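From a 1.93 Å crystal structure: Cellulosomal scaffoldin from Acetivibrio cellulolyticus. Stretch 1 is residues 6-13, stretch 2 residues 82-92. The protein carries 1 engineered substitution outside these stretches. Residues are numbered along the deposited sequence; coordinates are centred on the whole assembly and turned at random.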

# COMPACT_ATOMS: atom_id res chain seq x y z
N GLY B 6 22.26 -5.06 18.76
CA GLY B 6 21.81 -4.05 17.81
C GLY B 6 20.31 -3.94 17.66
O GLY B 6 19.55 -4.54 18.43
N TYR B 7 19.88 -3.17 16.67
CA TYR B 7 18.47 -2.91 16.41
C TYR B 7 18.10 -3.20 14.95
O TYR B 7 18.81 -2.79 14.04
CB TYR B 7 18.15 -1.45 16.73
CG TYR B 7 18.14 -1.16 18.20
CD1 TYR B 7 19.32 -0.86 18.88
CD2 TYR B 7 16.96 -1.22 18.94
CE1 TYR B 7 19.32 -0.61 20.24
CE2 TYR B 7 16.95 -0.97 20.30
CZ TYR B 7 18.13 -0.67 20.95
OH TYR B 7 18.13 -0.43 22.30
N ILE B 8 16.99 -3.92 14.76
CA ILE B 8 16.40 -4.17 13.45
C ILE B 8 15.05 -3.44 13.41
O ILE B 8 14.29 -3.52 14.37
CB ILE B 8 16.14 -5.69 13.20
CG1 ILE B 8 17.36 -6.57 13.56
CG2 ILE B 8 15.68 -5.93 11.77
CD1 ILE B 8 18.57 -6.42 12.65
N ASN B 9 14.77 -2.74 12.31
CA ASN B 9 13.46 -2.11 12.06
C ASN B 9 12.98 -2.49 10.65
O ASN B 9 13.78 -2.58 9.73
CB ASN B 9 13.59 -0.58 12.07
CG ASN B 9 13.50 0.06 13.45
OD1 ASN B 9 13.42 1.29 13.52
ND2 ASN B 9 13.53 -0.72 14.53
N PRO B 10 11.66 -2.67 10.47
CA PRO B 10 11.17 -2.84 9.09
C PRO B 10 11.23 -1.51 8.34
O PRO B 10 11.10 -0.45 8.97
CB PRO B 10 9.72 -3.29 9.28
CG PRO B 10 9.33 -2.70 10.59
CD PRO B 10 10.56 -2.70 11.45
N ASP B 11 11.43 -1.55 7.02
CA ASP B 11 11.48 -0.32 6.22
C ASP B 11 10.08 0.16 5.80
O ASP B 11 9.71 0.13 4.61
CB ASP B 11 12.40 -0.49 4.99
CG ASP B 11 12.61 0.80 4.24
OD1 ASP B 11 12.35 1.88 4.81
OD2 ASP B 11 13.04 0.76 3.08
N PHE B 12 9.31 0.61 6.78
CA PHE B 12 8.04 1.31 6.55
C PHE B 12 7.60 1.99 7.84
O PHE B 12 8.02 1.61 8.94
CB PHE B 12 6.93 0.38 6.00
CG PHE B 12 6.62 -0.82 6.87
CD1 PHE B 12 5.86 -0.69 8.03
CD2 PHE B 12 7.04 -2.08 6.49
CE1 PHE B 12 5.57 -1.80 8.81
CE2 PHE B 12 6.75 -3.19 7.27
CZ PHE B 12 6.01 -3.05 8.43
N VAL B 13 6.76 3.01 7.70
CA VAL B 13 6.34 3.83 8.84
C VAL B 13 5.36 3.05 9.74
O VAL B 13 4.48 2.36 9.25
CB VAL B 13 5.73 5.18 8.39
CG1 VAL B 13 6.74 5.95 7.54
CG2 VAL B 13 4.43 5.00 7.63
N THR B 82 22.09 1.05 16.04
CA THR B 82 21.51 1.79 17.18
C THR B 82 20.01 1.99 16.95
O THR B 82 19.50 1.74 15.86
CB THR B 82 22.18 3.16 17.35
OG1 THR B 82 21.91 3.98 16.20
CG2 THR B 82 23.70 3.01 17.54
N SER B 83 19.31 2.45 17.99
CA SER B 83 17.87 2.67 17.87
C SER B 83 17.53 3.80 16.88
O SER B 83 16.53 3.71 16.17
CB SER B 83 17.23 2.96 19.23
OG SER B 83 17.99 3.90 19.93
N ALA B 84 18.37 4.83 16.83
CA ALA B 84 18.19 5.94 15.88
C ALA B 84 18.67 5.58 14.46
O ALA B 84 18.18 6.15 13.48
CB ALA B 84 18.90 7.18 16.38
N SER B 85 19.60 4.64 14.36
CA SER B 85 20.11 4.19 13.06
C SER B 85 20.11 2.65 13.00
O SER B 85 21.16 2.02 13.07
CB SER B 85 21.51 4.77 12.83
OG SER B 85 22.06 4.34 11.59
N PRO B 86 18.93 2.04 12.91
CA PRO B 86 18.82 0.58 12.90
C PRO B 86 19.18 -0.01 11.54
O PRO B 86 19.29 0.71 10.56
CB PRO B 86 17.33 0.34 13.14
CG PRO B 86 16.67 1.55 12.58
CD PRO B 86 17.60 2.68 12.90
N ILE B 87 19.33 -1.33 11.52
CA ILE B 87 19.40 -2.08 10.27
C ILE B 87 17.96 -2.23 9.76
O ILE B 87 17.07 -2.67 10.50
CB ILE B 87 20.05 -3.45 10.49
CG1 ILE B 87 21.50 -3.27 10.92
CG2 ILE B 87 19.97 -4.32 9.24
CD1 ILE B 87 22.07 -4.47 11.64
N LEU B 88 17.73 -1.82 8.52
CA LEU B 88 16.41 -1.92 7.92
C LEU B 88 16.24 -3.25 7.20
O LEU B 88 17.18 -3.76 6.60
CB LEU B 88 16.17 -0.74 6.99
CG LEU B 88 16.15 0.62 7.70
CD1 LEU B 88 15.73 1.71 6.73
CD2 LEU B 88 15.24 0.62 8.91
N MET B 89 15.03 -3.82 7.31
CA MET B 89 14.64 -5.04 6.59
C MET B 89 13.44 -4.74 5.67
O MET B 89 12.49 -4.05 6.07
CB MET B 89 14.27 -6.15 7.58
CG MET B 89 15.46 -6.71 8.35
SD MET B 89 16.59 -7.63 7.29
CE MET B 89 15.58 -9.07 6.99
N TRP B 90 13.49 -5.27 4.44
CA TRP B 90 12.46 -4.96 3.43
C TRP B 90 11.36 -6.02 3.38
O TRP B 90 11.61 -7.18 3.01
CB TRP B 90 13.08 -4.80 2.04
CG TRP B 90 14.21 -3.81 1.97
CD1 TRP B 90 14.51 -2.83 2.88
CD2 TRP B 90 15.18 -3.69 0.92
NE1 TRP B 90 15.61 -2.12 2.46
CE2 TRP B 90 16.04 -2.62 1.26
CE3 TRP B 90 15.40 -4.38 -0.27
CZ2 TRP B 90 17.10 -2.23 0.45
CZ3 TRP B 90 16.46 -3.99 -1.08
CH2 TRP B 90 17.30 -2.93 -0.71
N ALA B 91 10.15 -5.63 3.75
CA ALA B 91 8.99 -6.51 3.68
C ALA B 91 8.59 -6.75 2.23
O ALA B 91 8.80 -5.91 1.37
CB ALA B 91 7.82 -5.91 4.43
N GLY B 92 7.99 -7.91 1.97
CA GLY B 92 7.39 -8.18 0.66
C GLY B 92 8.05 -9.22 -0.22
O GLY B 92 7.70 -9.30 -1.39
O HOH W 1 9.85 -2.45 3.60

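Residues 6-10, part of a strand that begins earlier, run beside a strand starting at Ile 87 as a parallel pair, their directions 34° apart, although touching residues are at least 75 positions apart in sequence. The ladder follows the parallel rule: Asn 9 bonds to the two residues flanking its partner Leu 88, while Tyr 7 and Asp 11 each supply one bond. Ile 87 N donates to Tyr 7 O (3.0 Å) and Asn 9 N to Ile 87 O (2.9 Å); then Met 89 N donates to Asn 9 O (3.0 Å) and Asp 11 N to Met 89 O (2.9 Å). Ile 8 and Pro 10 lie between these rungs and offer CA instead, Ile 8 CA reaching Ile 87 O at 3.4 Å and Pro 10 CA reaching Met 89 O at 3.5 Å. Proline, lacking an N-H, thus sits where the ladder asks this strand for none. Beyond the last direct rung a water takes over, donating to Asp 11 O (2.8 Å) and accepting from Ala 91 N (3.2 Å).

Side chains alternate between the two faces. Ile 8, Pro 10, Ile 87 and Met 89 share one, where Ile 8 CG2 packs against Met 89 CG at 3.5 Å and Ile 8 CD1 against Ile 87 CB at 4.0 Å. Asn 9 and Leu 88 occupy the other, with Asn 9 CB 3.8 Å from Leu 88 CD2. The Asn 9 amide is held within its own strand, ND2 donating to Ile 8 O at 2.9 Å, while OD1 rests 3.4 Å from Pro 86 CG.

Two aromatic rings meet the other stretch in different ways. Tyr 7 offers a face: Ser 83 CB stands 4.0 Å from the ring centroid, only 7° off the normal, in a CH-pi contact. Phe 12 offers an edge, its CE2 4.1 Å from Ala 91 CB.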